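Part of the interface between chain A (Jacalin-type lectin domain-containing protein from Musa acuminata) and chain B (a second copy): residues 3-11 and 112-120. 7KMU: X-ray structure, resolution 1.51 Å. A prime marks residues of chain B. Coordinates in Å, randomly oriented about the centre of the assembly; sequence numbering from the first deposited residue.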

# COMPACT_ATOMS: atom_id res chain seq x y z
N GLY A 3 1.96 -14.97 10.11
CA GLY A 3 0.54 -15.28 9.95
C GLY A 3 -0.31 -14.08 9.58
O GLY A 3 -1.38 -14.25 8.98
N ALA A 4 0.14 -12.87 9.93
CA ALA A 4 -0.59 -11.64 9.63
C ALA A 4 -0.15 -11.03 8.30
O ALA A 4 0.86 -11.44 7.72
CB ALA A 4 -0.40 -10.63 10.76
N ILE A 5 -0.95 -10.06 7.80
CA ILE A 5 -0.62 -9.29 6.61
C ILE A 5 -0.46 -7.87 7.10
O ILE A 5 -1.44 -7.24 7.50
CB ILE A 5 -1.63 -9.44 5.45
CG1 ILE A 5 -1.73 -10.94 5.06
CG2 ILE A 5 -1.19 -8.53 4.26
CD1 ILE A 5 -2.58 -11.29 3.92
N LYS A 6 0.78 -7.41 7.13
CA LYS A 6 1.14 -6.08 7.62
C LYS A 6 1.82 -5.31 6.51
O LYS A 6 2.80 -5.79 5.93
CB LYS A 6 2.08 -6.19 8.82
CG LYS A 6 1.37 -6.69 10.08
CD LYS A 6 2.33 -6.93 11.24
CE LYS A 6 2.73 -5.65 11.95
NZ LYS A 6 3.56 -5.94 13.15
N VAL A 7 1.31 -4.12 6.19
CA VAL A 7 1.88 -3.26 5.16
C VAL A 7 2.30 -1.96 5.81
O VAL A 7 1.52 -1.31 6.51
CB VAL A 7 0.94 -3.07 3.94
CG1 VAL A 7 1.56 -2.13 2.90
CG2 VAL A 7 0.64 -4.42 3.29
N GLY A 8 3.56 -1.62 5.60
CA GLY A 8 4.16 -0.44 6.20
C GLY A 8 5.48 -0.83 6.84
O GLY A 8 5.94 -1.94 6.61
N THR A 9 6.08 0.04 7.65
CA THR A 9 5.56 1.38 7.90
C THR A 9 6.00 2.36 6.81
O THR A 9 6.91 2.06 6.01
CB THR A 9 6.14 1.95 9.23
OG1 THR A 9 7.56 2.07 9.12
CG2 THR A 9 5.73 1.14 10.47
N TRP A 10 5.34 3.52 6.80
CA TRP A 10 5.74 4.71 6.08
C TRP A 10 6.05 5.71 7.20
O TRP A 10 5.27 5.81 8.16
CB TRP A 10 4.63 5.28 5.18
CG TRP A 10 4.23 4.34 4.08
CD1 TRP A 10 4.79 4.22 2.84
CD2 TRP A 10 3.16 3.39 4.13
NE1 TRP A 10 4.14 3.23 2.12
CE2 TRP A 10 3.11 2.74 2.88
CE3 TRP A 10 2.20 3.05 5.11
CZ2 TRP A 10 2.17 1.74 2.59
CZ3 TRP A 10 1.26 2.07 4.82
CH2 TRP A 10 1.25 1.43 3.57
N GLY A 11 7.19 6.39 7.11
CA GLY A 11 7.59 7.36 8.12
C GLY A 11 9.02 7.16 8.56
O GLY A 11 9.75 6.35 7.98
N PHE B 112 4.49 5.81 -5.09
CA PHE B 112 3.70 4.85 -4.33
C PHE B 112 4.65 3.77 -3.84
O PHE B 112 5.68 3.49 -4.49
CB PHE B 112 2.54 4.24 -5.13
CG PHE B 112 2.90 3.48 -6.38
CD1 PHE B 112 3.03 4.13 -7.60
CD2 PHE B 112 3.07 2.09 -6.34
CE1 PHE B 112 3.35 3.42 -8.76
CE2 PHE B 112 3.41 1.38 -7.50
CZ PHE B 112 3.55 2.05 -8.70
N SER B 113 4.33 3.16 -2.69
CA SER B 113 5.17 2.13 -2.12
C SER B 113 4.35 1.20 -1.26
O SER B 113 3.49 1.66 -0.49
CB SER B 113 6.31 2.73 -1.30
OG SER B 113 5.82 3.54 -0.24
N ILE B 114 4.60 -0.11 -1.42
CA ILE B 114 3.91 -1.17 -0.68
C ILE B 114 4.94 -2.02 0.03
O ILE B 114 5.32 -3.08 -0.48
CB ILE B 114 2.97 -2.02 -1.58
CG1 ILE B 114 2.01 -1.15 -2.37
CG2 ILE B 114 2.19 -3.08 -0.76
CD1 ILE B 114 2.62 -0.43 -3.67
N PRO B 115 5.43 -1.58 1.20
CA PRO B 115 6.40 -2.40 1.94
C PRO B 115 5.66 -3.48 2.74
O PRO B 115 4.88 -3.15 3.63
CB PRO B 115 7.11 -1.40 2.85
CG PRO B 115 6.25 -0.18 2.89
CD PRO B 115 5.13 -0.32 1.90
N VAL B 116 5.84 -4.75 2.40
CA VAL B 116 5.13 -5.80 3.12
C VAL B 116 5.99 -6.22 4.32
O VAL B 116 7.00 -6.91 4.15
CB VAL B 116 4.72 -7.01 2.21
CG1 VAL B 116 3.85 -7.99 2.99
CG2 VAL B 116 3.98 -6.53 0.96
N ALA B 117 5.61 -5.74 5.52
CA ALA B 117 6.34 -6.05 6.75
C ALA B 117 6.13 -7.51 7.15
O ALA B 117 7.04 -8.13 7.72
CB ALA B 117 5.88 -5.13 7.87
N GLU B 118 4.94 -8.05 6.89
CA GLU B 118 4.60 -9.44 7.18
C GLU B 118 3.70 -9.93 6.07
O GLU B 118 2.65 -9.33 5.81
CB GLU B 118 3.91 -9.57 8.55
CG GLU B 118 3.87 -10.99 9.08
CD GLU B 118 3.44 -11.14 10.53
OE1 GLU B 118 2.68 -12.08 10.83
OE2 GLU B 118 3.87 -10.31 11.37
N GLY B 119 4.12 -10.99 5.40
CA GLY B 119 3.40 -11.56 4.28
C GLY B 119 4.17 -11.42 2.98
O GLY B 119 5.37 -11.10 2.99
N LYS B 120 3.48 -11.64 1.85
CA LYS B 120 4.08 -11.56 0.52
C LYS B 120 3.12 -11.07 -0.55
O LYS B 120 1.90 -11.16 -0.40
CB LYS B 120 4.66 -12.94 0.11
CG LYS B 120 3.62 -14.04 -0.05
CD LYS B 120 4.24 -15.36 -0.53
CE LYS B 120 3.20 -16.46 -0.51
NZ LYS B 120 3.77 -17.78 -0.88

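Glu118′ covers the most surface in this contact and engages chain A through both backbone and side chain. Around Lys6 the two chains pair as antiparallel strands: Lys6 N donates to Glu118′ O (3.0 Å) and Glu118′ N returns a longer bond to Lys6 O (3.3 Å), both nearly straight. Lys6 O also receives a weak, strongly bent bond from Ala117′ N (2.8 Å). This shared acceptor lies at a beta bulge, where the register slips by one residue so that Val7 pairs with Val116′.

The Glu118′ side chain, extended through chi1 and chi2 (both t), reaches the start of the chain A stretch, where Glu118′ OE1 accepts hydrogen bonds from Ala4 N (2.8 Å) and Gly3 N (3.1 Å). The side chain of Lys6 lies on the same face of the sheet, its CD 3.7 Å from Glu118′ OE2, but its end leads away and NZ is hydrogen-bonded elsewhere in the structure.

Beyond the bulge, Pro115′ takes over. Pro115′ O accepts a nearly straight bond from Gly8 N (2.8 Å) and a CA-H...O contact from Val7 CA (3.4 Å), while Pro115′ CD packs against Trp10 CZ2 (3.7 Å). The indole edge meets Ser113′, with Trp10 NE1 donating to both Ser113′ OG (2.9 Å) and Ser113′ O (3.1 Å).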